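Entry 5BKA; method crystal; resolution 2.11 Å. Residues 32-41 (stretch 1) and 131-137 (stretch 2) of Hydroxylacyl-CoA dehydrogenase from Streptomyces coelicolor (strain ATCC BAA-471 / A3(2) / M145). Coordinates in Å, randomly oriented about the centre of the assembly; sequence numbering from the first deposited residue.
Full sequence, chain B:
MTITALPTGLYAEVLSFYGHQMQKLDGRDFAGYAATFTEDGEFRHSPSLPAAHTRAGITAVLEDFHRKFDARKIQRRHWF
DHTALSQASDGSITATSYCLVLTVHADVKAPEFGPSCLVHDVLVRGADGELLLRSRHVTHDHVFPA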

# COMPACT_ATOMS: atom_id res chain seq x y z
N GLY B 32 18.21 -7.98 -10.94
CA GLY B 32 16.87 -8.56 -10.92
C GLY B 32 15.79 -7.53 -11.20
O GLY B 32 14.81 -7.82 -11.89
N TYR B 33 15.96 -6.31 -10.68
CA TYR B 33 15.01 -5.24 -10.96
C TYR B 33 15.01 -4.89 -12.44
O TYR B 33 13.95 -4.76 -13.06
CB TYR B 33 15.34 -4.02 -10.10
CG TYR B 33 14.54 -2.78 -10.44
CD1 TYR B 33 13.27 -2.59 -9.92
CD2 TYR B 33 15.06 -1.79 -11.26
CE1 TYR B 33 12.54 -1.45 -10.21
CE2 TYR B 33 14.34 -0.65 -11.56
CZ TYR B 33 13.08 -0.48 -11.04
OH TYR B 33 12.36 0.65 -11.33
N ALA B 34 16.21 -4.74 -13.02
CA ALA B 34 16.30 -4.46 -14.45
C ALA B 34 15.74 -5.61 -15.28
O ALA B 34 15.28 -5.39 -16.41
CB ALA B 34 17.76 -4.19 -14.84
N ALA B 35 15.78 -6.83 -14.76
CA ALA B 35 15.24 -7.98 -15.48
C ALA B 35 13.73 -7.93 -15.62
O ALA B 35 13.18 -8.64 -16.47
CB ALA B 35 15.66 -9.28 -14.79
N THR B 36 13.04 -7.11 -14.82
CA THR B 36 11.61 -6.92 -14.99
C THR B 36 11.28 -5.93 -16.09
O THR B 36 10.10 -5.72 -16.39
CB THR B 36 10.97 -6.45 -13.67
OG1 THR B 36 11.40 -5.11 -13.38
CG2 THR B 36 11.38 -7.36 -12.52
N PHE B 37 12.29 -5.32 -16.71
CA PHE B 37 12.15 -4.45 -17.86
C PHE B 37 12.37 -5.24 -19.15
O PHE B 37 12.96 -6.32 -19.15
CB PHE B 37 13.16 -3.31 -17.81
CG PHE B 37 12.77 -2.18 -16.90
CD1 PHE B 37 12.88 -2.31 -15.53
CD2 PHE B 37 12.34 -0.97 -17.42
CE1 PHE B 37 12.53 -1.27 -14.69
CE2 PHE B 37 11.99 0.07 -16.58
CZ PHE B 37 12.09 -0.07 -15.22
N THR B 38 11.90 -4.67 -20.25
CA THR B 38 12.30 -5.17 -21.56
C THR B 38 13.79 -4.91 -21.76
O THR B 38 14.40 -4.08 -21.08
CB THR B 38 11.50 -4.51 -22.67
OG1 THR B 38 11.48 -3.09 -22.48
CG2 THR B 38 10.07 -5.03 -22.69
N GLU B 39 14.39 -5.64 -22.71
CA GLU B 39 15.82 -5.50 -22.93
C GLU B 39 16.19 -4.14 -23.50
O GLU B 39 17.34 -3.71 -23.36
CB GLU B 39 16.34 -6.62 -23.84
CG GLU B 39 16.75 -7.87 -23.08
CD GLU B 39 18.22 -7.87 -22.70
OE1 GLU B 39 18.88 -6.82 -22.89
OE2 GLU B 39 18.71 -8.90 -22.21
N ASP B 40 15.25 -3.45 -24.14
CA ASP B 40 15.41 -2.04 -24.48
C ASP B 40 14.74 -1.14 -23.45
O ASP B 40 14.27 -0.05 -23.80
CB ASP B 40 14.85 -1.76 -25.88
CG ASP B 40 13.42 -2.22 -26.04
OD1 ASP B 40 12.88 -2.84 -25.10
OD2 ASP B 40 12.83 -1.96 -27.11
N GLY B 41 14.68 -1.58 -22.20
CA GLY B 41 13.97 -0.87 -21.15
C GLY B 41 14.37 0.58 -21.01
O GLY B 41 15.54 0.93 -21.14
N LEU B 131 4.58 -10.46 -18.03
CA LEU B 131 4.63 -9.02 -18.14
C LEU B 131 6.06 -8.51 -18.03
O LEU B 131 6.90 -9.09 -17.34
CB LEU B 131 3.77 -8.35 -17.07
CG LEU B 131 2.26 -8.43 -17.23
CD1 LEU B 131 1.56 -7.98 -15.96
CD2 LEU B 131 1.80 -7.61 -18.42
N LEU B 132 6.32 -7.39 -18.71
CA LEU B 132 7.62 -6.73 -18.68
C LEU B 132 7.38 -5.24 -18.83
O LEU B 132 6.36 -4.81 -19.37
CB LEU B 132 8.56 -7.23 -19.78
CG LEU B 132 9.21 -8.61 -19.63
CD1 LEU B 132 9.95 -8.98 -20.91
CD2 LEU B 132 10.15 -8.63 -18.44
N LEU B 133 8.34 -4.45 -18.36
CA LEU B 133 8.22 -3.00 -18.33
C LEU B 133 9.00 -2.43 -19.51
O LEU B 133 10.23 -2.51 -19.54
CB LEU B 133 8.74 -2.45 -17.00
CG LEU B 133 8.29 -1.06 -16.55
CD1 LEU B 133 6.79 -0.89 -16.69
CD2 LEU B 133 8.72 -0.81 -15.11
N ARG B 134 8.28 -1.84 -20.47
CA ARG B 134 8.94 -1.13 -21.56
C ARG B 134 9.59 0.16 -21.08
O ARG B 134 10.73 0.46 -21.44
CB ARG B 134 7.93 -0.85 -22.68
N SER B 135 8.87 0.95 -20.28
CA SER B 135 9.37 2.24 -19.86
C SER B 135 8.81 2.60 -18.49
O SER B 135 7.70 2.19 -18.13
CB SER B 135 9.03 3.34 -20.87
OG SER B 135 7.66 3.32 -21.20
N ARG B 136 9.59 3.36 -17.73
CA ARG B 136 9.16 3.92 -16.46
C ARG B 136 9.63 5.36 -16.37
O ARG B 136 10.83 5.63 -16.47
CB ARG B 136 9.70 3.11 -15.28
CG ARG B 136 9.57 3.83 -13.95
CD ARG B 136 9.74 2.87 -12.80
NE ARG B 136 8.58 2.00 -12.62
CZ ARG B 136 8.63 0.83 -12.00
NH1 ARG B 136 9.78 0.40 -11.51
NH2 ARG B 136 7.53 0.09 -11.87
N HIS B 137 8.69 6.29 -16.19
CA HIS B 137 8.99 7.71 -16.05
C HIS B 137 8.50 8.16 -14.68
O HIS B 137 7.31 8.05 -14.37
CB HIS B 137 8.34 8.53 -17.16
CG HIS B 137 8.86 8.20 -18.52
ND1 HIS B 137 8.18 8.52 -19.68
CD2 HIS B 137 10.00 7.58 -18.92
CE1 HIS B 137 8.88 8.12 -20.73
NE2 HIS B 137 9.99 7.54 -20.29

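The backbone hydrogen bonds come first. Phe37 and Leu133 form a parallel beta bridge, with their CA atoms 4.2 Å apart. As is usual in parallel pairing, the two bonds flank one residue: Leu133 N donates to Thr36 O at 2.9 Å, and Thr38 N donates to Leu133 O at 2.8 Å. The second is the straighter, with an angle of 163° at the hydrogen against 145°. The bridge is a single one; the chain turns a corner at Arg134, and in stretch 1 at Glu39 and Asp40.

Three CA-H...O contacts add to this. Leu132 CA lies 3.5 Å from Thr36 O, and Phe37 CA lies 3.2 Å from Leu133 O. Thus each carbonyl of the bridge meets a CA as well as an amide. At the end of the type I turn from Thr38 to Gly41, Gly41 CA approaches Arg134 O at 3.5 Å.

One polar side-chain pair crosses the contact. Arg136 NH1 donates to Tyr33 OH at 2.6 Å, a short bond bent to 134°. NH1 sits at the edge of the tyrosine ring, near its plane, so the contact is with the hydroxyl and not with a ring face. Arg136 NE and NH2 are hydrogen-bonded elsewhere in the structure. Thr38 OG1 lies 3.2 Å from Leu133 O and 3.0 Å from Asp40 OD1; its single proton could serve either.

The apolar contacts centre on Phe37. Its side chain and that of Leu133 lie on the same face of the sheet. Leu133 CD2 sits over one face of the phenyl ring, 3.8 Å from the centroid of the Phe37 ring, in a CH-pi contact. Arg136 CB meets the ring edge, 4.0 Å from Phe37 CZ. The CA-to-CB bond of Leu132 points toward stretch 1, and Leu132 CD2 also lies 3.6 Å from a polar atom, Ala35 O. Thr38 CG2 packs 3.9 Å from Leu132 CB.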